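Local coordinates for protein prophenoloxidase b (PDB 3WKY) that is a type 3 copper protein of crustacean hemolymph, the proenzyme of a phenoloxidase that probably hydroxylates monophenols and oxidises o-diphenols, at residues K517-E529 with P635-F648. Numbering follows the deposited sequence. Where two conformers were deposited one is given.
Sequences KMNYASLLRYWTE and PLERRSSKATIEDF. With EDO (1,2-ethanediol), chain N.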
loop_
_atom_site.group_PDB
_atom_site.type_symbol
_atom_site.label_atom_id
_atom_site.label_comp_id
_atom_site.label_asym_id
_atom_site.label_seq_id
_atom_site.Cartn_x
_atom_site.Cartn_y
_atom_site.Cartn_z
ATOM N N LYS A 517 -32.144 -2.907 20.705
ATOM C CA LYS A 517 -32.098 -3.633 21.973
ATOM C C LYS A 517 -31.006 -4.685 21.956
ATOM O O LYS A 517 -30.968 -5.544 21.074
ATOM C CB LYS A 517 -33.433 -4.317 22.267
ATOM C CG LYS A 517 -34.449 -3.426 22.939
ATOM C CD LYS A 517 -35.579 -4.263 23.539
ATOM C CE LYS A 517 -36.931 -3.779 23.064
ATOM N NZ LYS A 517 -36.940 -3.588 21.585
ATOM N N MET A 518 -30.103 -4.621 22.927
ATOM C CA MET A 518 -29.046 -5.614 22.986
ATOM C C MET A 518 -29.594 -6.963 23.441
ATOM O O MET A 518 -30.360 -7.041 24.410
ATOM C CB MET A 518 -27.903 -5.123 23.874
ATOM C CG MET A 518 -27.094 -4.014 23.204
ATOM S SD MET A 518 -25.530 -3.723 24.045
ATOM C CE MET A 518 -26.025 -2.602 25.361
ATOM N N ASN A 519 -29.238 -8.017 22.710
ATOM C CA ASN A 519 -29.639 -9.370 23.084
ATOM C C ASN A 519 -28.779 -9.898 24.232
ATOM O O ASN A 519 -27.866 -9.204 24.684
ATOM C CB ASN A 519 -29.642 -10.321 21.875
ATOM C CG ASN A 519 -28.253 -10.543 21.270
ATOM O OD1 ASN A 519 -27.227 -10.126 21.816
ATOM N ND2 ASN A 519 -28.223 -11.234 20.132
ATOM N N TYR A 520 -29.080 -11.103 24.709
ATOM C CA TYR A 520 -28.327 -11.705 25.802
ATOM C C TYR A 520 -26.830 -11.776 25.492
ATOM O O TYR A 520 -26.003 -11.422 26.330
ATOM C CB TYR A 520 -28.869 -13.105 26.138
ATOM C CG TYR A 520 -28.125 -13.795 27.264
ATOM C CD1 TYR A 520 -26.924 -14.453 27.036
ATOM C CD2 TYR A 520 -28.635 -13.790 28.569
ATOM C CE1 TYR A 520 -26.239 -15.077 28.063
ATOM C CE2 TYR A 520 -27.954 -14.412 29.606
ATOM C CZ TYR A 520 -26.761 -15.050 29.348
ATOM O OH TYR A 520 -26.075 -15.684 30.362
ATOM N N ALA A 521 -26.484 -12.263 24.305
ATOM C CA ALA A 521 -25.074 -12.421 23.933
ATOM C C ALA A 521 -24.289 -11.104 23.973
ATOM O O ALA A 521 -23.138 -11.070 24.429
ATOM C CB ALA A 521 -24.959 -13.076 22.554
ATOM N N SER A 522 -24.900 -10.030 23.489
ATOM C CA SER A 522 -24.239 -8.726 23.478
ATOM C C SER A 522 -24.140 -8.138 24.876
ATOM O O SER A 522 -23.156 -7.479 25.207
ATOM C CB SER A 522 -24.983 -7.749 22.562
ATOM O OG SER A 522 -25.019 -8.246 21.236
ATOM N N LEU A 523 -25.162 -8.375 25.699
ATOM C CA LEU A 523 -25.166 -7.836 27.053
ATOM C C LEU A 523 -24.070 -8.430 27.929
ATOM O O LEU A 523 -23.627 -7.790 28.881
ATOM C CB LEU A 523 -26.546 -8.039 27.712
ATOM C CG LEU A 523 -27.664 -7.158 27.155
ATOM C CD1 LEU A 523 -29.037 -7.604 27.721
ATOM C CD2 LEU A 523 -27.413 -5.713 27.511
ATOM N N LEU A 524 -23.634 -9.652 27.627
ATOM C CA LEU A 524 -22.524 -10.256 28.373
ATOM C C LEU A 524 -21.288 -9.356 28.415
ATOM O O LEU A 524 -20.519 -9.389 29.374
ATOM C CB LEU A 524 -22.112 -11.600 27.774
ATOM C CG LEU A 524 -23.091 -12.765 27.861
ATOM C CD1 LEU A 524 -22.484 -13.998 27.203
ATOM C CD2 LEU A 524 -23.451 -13.060 29.317
ATOM N N ARG A 525 -21.096 -8.543 27.383
ATOM C CA ARG A 525 -19.880 -7.734 27.323
ATOM C C ARG A 525 -20.053 -6.462 28.152
ATOM O O ARG A 525 -19.095 -5.700 28.323
ATOM C CB ARG A 525 -19.533 -7.360 25.875
ATOM C CG ARG A 525 -19.566 -8.534 24.877
ATOM C CD ARG A 525 -18.669 -9.716 25.305
ATOM N NE ARG A 525 -17.330 -9.307 25.738
ATOM C CZ ARG A 525 -16.320 -9.035 24.908
ATOM N NH1 ARG A 525 -16.504 -9.092 23.592
ATOM N NH2 ARG A 525 -15.132 -8.686 25.395
ATOM N N TYR A 526 -21.272 -6.233 28.648
ATOM C CA TYR A 526 -21.606 -4.993 29.360
ATOM C C TYR A 526 -21.870 -5.115 30.868
ATOM O O TYR A 526 -21.680 -4.143 31.581
ATOM C CB TYR A 526 -22.820 -4.293 28.722
ATOM C CG TYR A 526 -22.498 -3.439 27.506
ATOM C CD1 TYR A 526 -22.171 -2.097 27.643
ATOM C CD2 TYR A 526 -22.535 -3.975 26.221
ATOM C CE1 TYR A 526 -21.876 -1.306 26.528
ATOM C CE2 TYR A 526 -22.240 -3.194 25.102
ATOM C CZ TYR A 526 -21.925 -1.865 25.265
ATOM O OH TYR A 526 -21.641 -1.084 24.163
ATOM N N TRP A 527 -22.349 -6.262 31.358
ATOM C CA TRP A 527 -22.782 -6.328 32.769
ATOM C C TRP A 527 -21.700 -5.866 33.742
ATOM O O TRP A 527 -20.573 -6.354 33.684
ATOM C CB TRP A 527 -23.213 -7.743 33.155
ATOM C CG TRP A 527 -24.423 -8.201 32.418
ATOM C CD1 TRP A 527 -24.490 -9.204 31.492
ATOM C CD2 TRP A 527 -25.751 -7.670 32.539
ATOM N NE1 TRP A 527 -25.779 -9.333 31.034
ATOM C CE2 TRP A 527 -26.572 -8.404 31.658
ATOM C CE3 TRP A 527 -26.324 -6.654 33.313
ATOM C CZ2 TRP A 527 -27.943 -8.151 31.523
ATOM C CZ3 TRP A 527 -27.685 -6.392 33.168
ATOM C CH2 TRP A 527 -28.478 -7.138 32.276
ATOM N N THR A 528 -22.051 -4.936 34.629
ATOM C CA THR A 528 -21.116 -4.476 35.653
ATOM C C THR A 528 -21.741 -4.612 37.035
ATOM O O THR A 528 -22.955 -4.441 37.208
ATOM C CB THR A 528 -20.637 -3.015 35.420
ATOM O OG1 THR A 528 -19.610 -2.686 36.369
ATOM C CG2 THR A 528 -21.808 -2.016 35.532
ATOM N N GLU A 529 -20.904 -4.941 38.008
ATOM C CA GLU A 529 -21.390 -5.163 39.369
ATOM C C GLU A 529 -21.936 -3.883 39.990
ATOM O O GLU A 529 -21.291 -2.838 39.966
ATOM C CB GLU A 529 -20.272 -5.755 40.245
ATOM C CG GLU A 529 -20.712 -6.090 41.686
ATOM C CD GLU A 529 -19.653 -6.858 42.447
ATOM O OE1 GLU A 529 -18.986 -7.736 41.835
ATOM O OE2 GLU A 529 -19.484 -6.582 43.659
ATOM N N PRO A 635 -24.304 -14.918 37.321
ATOM C CA PRO A 635 -24.256 -15.912 36.244
ATOM C C PRO A 635 -24.074 -15.277 34.860
ATOM O O PRO A 635 -24.224 -15.969 33.851
ATOM C CB PRO A 635 -25.657 -16.520 36.316
ATOM C CG PRO A 635 -26.526 -15.354 36.689
ATOM C CD PRO A 635 -25.679 -14.429 37.546
ATOM N N LEU A 636 -23.737 -13.993 34.818
ATOM C CA LEU A 636 -23.805 -13.229 33.577
ATOM C C LEU A 636 -22.459 -13.126 32.839
ATOM O O LEU A 636 -22.157 -12.096 32.237
ATOM C CB LEU A 636 -24.363 -11.832 33.855
ATOM C CG LEU A 636 -25.769 -11.859 34.481
ATOM C CD1 LEU A 636 -26.230 -10.443 34.781
ATOM C CD2 LEU A 636 -26.744 -12.564 33.550
ATOM N N GLU A 637 -21.662 -14.190 32.895
ATOM C CA GLU A 637 -20.465 -14.266 32.058
ATOM C C GLU A 637 -20.452 -15.537 31.215
ATOM O O GLU A 637 -19.448 -15.842 30.579
ATOM C CB GLU A 637 -19.176 -14.145 32.891
ATOM C CG GLU A 637 -19.310 -14.602 34.353
ATOM C CD GLU A 637 -19.582 -16.084 34.484
ATOM O OE1 GLU A 637 -20.766 -16.458 34.686
ATOM O OE2 GLU A 637 -18.616 -16.879 34.419
ATOM N N ARG A 638 -21.567 -16.269 31.182
ATOM C CA ARG A 638 -21.648 -17.440 30.302
ATOM C C ARG A 638 -22.740 -17.310 29.254
ATOM O O ARG A 638 -23.717 -16.585 29.434
ATOM C CB ARG A 638 -21.886 -18.747 31.087
ATOM C CG ARG A 638 -20.674 -19.257 31.850
ATOM C CD ARG A 638 -20.799 -20.731 32.205
ATOM N NE ARG A 638 -19.924 -21.083 33.323
ATOM C CZ ARG A 638 -19.930 -22.263 33.937
ATOM N NH1 ARG A 638 -20.749 -23.230 33.527
ATOM N NH2 ARG A 638 -19.123 -22.470 34.963
ATOM N N ARG A 639 -22.588 -18.062 28.171
ATOM C CA ARG A 639 -23.608 -18.065 27.142
ATOM C C ARG A 639 -24.854 -18.796 27.641
ATOM O O ARG A 639 -24.798 -19.578 28.604
ATOM C CB ARG A 639 -23.086 -18.717 25.866
ATOM C CG ARG A 639 -22.796 -20.194 26.003
ATOM C CD ARG A 639 -21.987 -20.672 24.801
ATOM N NE ARG A 639 -22.395 -22.002 24.368
ATOM C CZ ARG A 639 -21.749 -23.123 24.668
ATOM N NH1 ARG A 639 -20.644 -23.086 25.401
ATOM N NH2 ARG A 639 -22.207 -24.286 24.223
ATOM N N SER A 640 -25.973 -18.521 26.990
ATOM C CA SER A 640 -27.259 -19.136 27.330
ATOM C C SER A 640 -28.000 -19.461 26.051
ATOM O O SER A 640 -27.804 -18.794 25.040
ATOM C CB SER A 640 -28.123 -18.166 28.135
ATOM O OG SER A 640 -29.423 -18.726 28.347
ATOM N N SER A 641 -28.865 -20.474 26.078
ATOM C CA SER A 641 -29.693 -20.735 24.912
ATOM C C SER A 641 -30.761 -19.649 24.767
ATOM O O SER A 641 -31.316 -19.469 23.689
ATOM C CB SER A 641 -30.346 -22.108 25.001
ATOM O OG SER A 641 -31.143 -22.185 26.163
ATOM N N LYS A 642 -31.028 -18.912 25.845
ATOM C CA LYS A 642 -32.013 -17.835 25.805
ATOM C C LYS A 642 -31.496 -16.665 24.985
ATOM O O LYS A 642 -30.345 -16.233 25.153
ATOM C CB LYS A 642 -32.367 -17.357 27.216
ATOM C CG LYS A 642 -33.037 -18.431 28.082
ATOM C CD LYS A 642 -34.378 -18.851 27.489
ATOM C CE LYS A 642 -35.109 -19.844 28.394
ATOM N NZ LYS A 642 -34.369 -21.132 28.541
ATOM N N ALA A 643 -32.351 -16.146 24.109
ATOM C CA ALA A 643 -31.947 -15.081 23.190
ATOM C C ALA A 643 -31.849 -13.719 23.866
ATOM O O ALA A 643 -31.036 -12.897 23.472
ATOM C CB ALA A 643 -32.901 -15.003 22.007
ATOM N N THR A 644 -32.692 -13.472 24.866
ATOM C CA THR A 644 -32.741 -12.162 25.512
ATOM C C THR A 644 -32.566 -12.275 27.021
ATOM O O THR A 644 -32.753 -13.357 27.592
ATOM C CB THR A 644 -34.057 -11.429 25.198
ATOM O OG1 THR A 644 -35.165 -12.153 25.759
ATOM C CG2 THR A 644 -34.253 -11.297 23.690
ATOM N N ILE A 645 -32.186 -11.171 27.662
ATOM C CA ILE A 645 -32.043 -11.171 29.112
ATOM C C ILE A 645 -33.431 -11.342 29.726
ATOM O O ILE A 645 -33.568 -11.988 30.754
ATOM C CB ILE A 645 -31.310 -9.907 29.650
ATOM C CG1 ILE A 645 -31.025 -10.033 31.151
ATOM C CG2 ILE A 645 -32.069 -8.624 29.310
ATOM C CD1 ILE A 645 -30.105 -11.212 31.493
ATOM N N GLU A 646 -34.451 -10.804 29.061
ATOM C CA GLU A 646 -35.843 -11.003 29.486
ATOM C C GLU A 646 -36.227 -12.490 29.532
ATOM O O GLU A 646 -36.762 -12.973 30.545
ATOM C CB GLU A 646 -36.796 -10.226 28.566
ATOM C CG GLU A 646 -36.683 -8.700 28.684
ATOM C CD GLU A 646 -35.596 -8.071 27.800
ATOM O OE1 GLU A 646 -34.732 -8.791 27.247
ATOM O OE2 GLU A 646 -35.607 -6.828 27.661
ATOM N N ASP A 647 -35.964 -13.213 28.444
ATOM C CA ASP A 647 -36.255 -14.647 28.387
ATOM C C ASP A 647 -35.467 -15.413 29.438
ATOM O O ASP A 647 -35.976 -16.351 30.051
ATOM C CB ASP A 647 -35.943 -15.232 27.003
ATOM C CG ASP A 647 -36.955 -14.833 25.945
ATOM O OD1 ASP A 647 -37.988 -14.215 26.290
ATOM O OD2 ASP A 647 -36.716 -15.152 24.762
ATOM N N PHE A 648 -34.213 -15.022 29.630
ATOM C CA PHE A 648 -33.348 -15.669 30.615
ATOM C C PHE A 648 -33.923 -15.550 32.023
ATOM O O PHE A 648 -34.030 -16.535 32.746
ATOM C CB PHE A 648 -31.960 -15.022 30.562
ATOM C CG PHE A 648 -30.965 -15.602 31.535
ATOM C CD1 PHE A 648 -30.383 -16.837 31.298
ATOM C CD2 PHE A 648 -30.581 -14.885 32.664
ATOM C CE1 PHE A 648 -29.452 -17.379 32.188
ATOM C CE2 PHE A 648 -29.646 -15.414 33.559
ATOM C CZ PHE A 648 -29.082 -16.663 33.316
HETATM C C1 EDO N . -25.895 -22.208 24.072
HETATM O O1 EDO N . -24.842 -23.158 24.313
HETATM C C2 EDO N . -25.447 -21.257 22.964
HETATM O O2 EDO N . -25.483 -19.891 23.408
HETATM O O HOH W 1 -31.867 -8.871 25.823
HETATM O O HOH W 2 -25.966 -17.483 32.486
HETATM O O HOH W 3 -28.366 -13.649 22.546
HETATM O O HOH W 4 -20.013 -10.579 31.653
#
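Y520 packs against S640 and F648 on the tight side. Its CG is anti to the backbone N (chi1 180°), which sends the ring into the loop 635-644. S640 CB sits over one face of the Y520 ring, 3.8 Å from its centroid, a CH-pi contact. Y520 CE2 rests over the F648 ring, with the two planes at 50°. Y520 OH donates to R638 O at 2.7 Å, the carbonyl oxygen lying at the ring edge, and accepts from a water that donates to P635 O. Y520 N donates to A643 O at 2.9 Å, nearly straight. The L524 CD2 methyl makes a van der Waals contact with L636 O at 3.3 Å. L636 CD1 stands 3.6 Å from the centroid of the W527 five-membered ring, a CH-pi contact, and I645 CG1 meets W527 CZ2. Both segments belong to the hemocyanin Ig-like domain; W527, L636 and I645 also touch its strand 588-598. N519 OD1 caps its helix by accepting from S522 N, T644 OG1 from D647 N. The looser side holds partly exposed N519, A643, T644 and E646. One water joins A521 N to A643 O. Another bridges the segments, accepting from I645 N and donating to M518 O and E646 OE1. S641 O beyond accepts from K517 NZ of a second subunit.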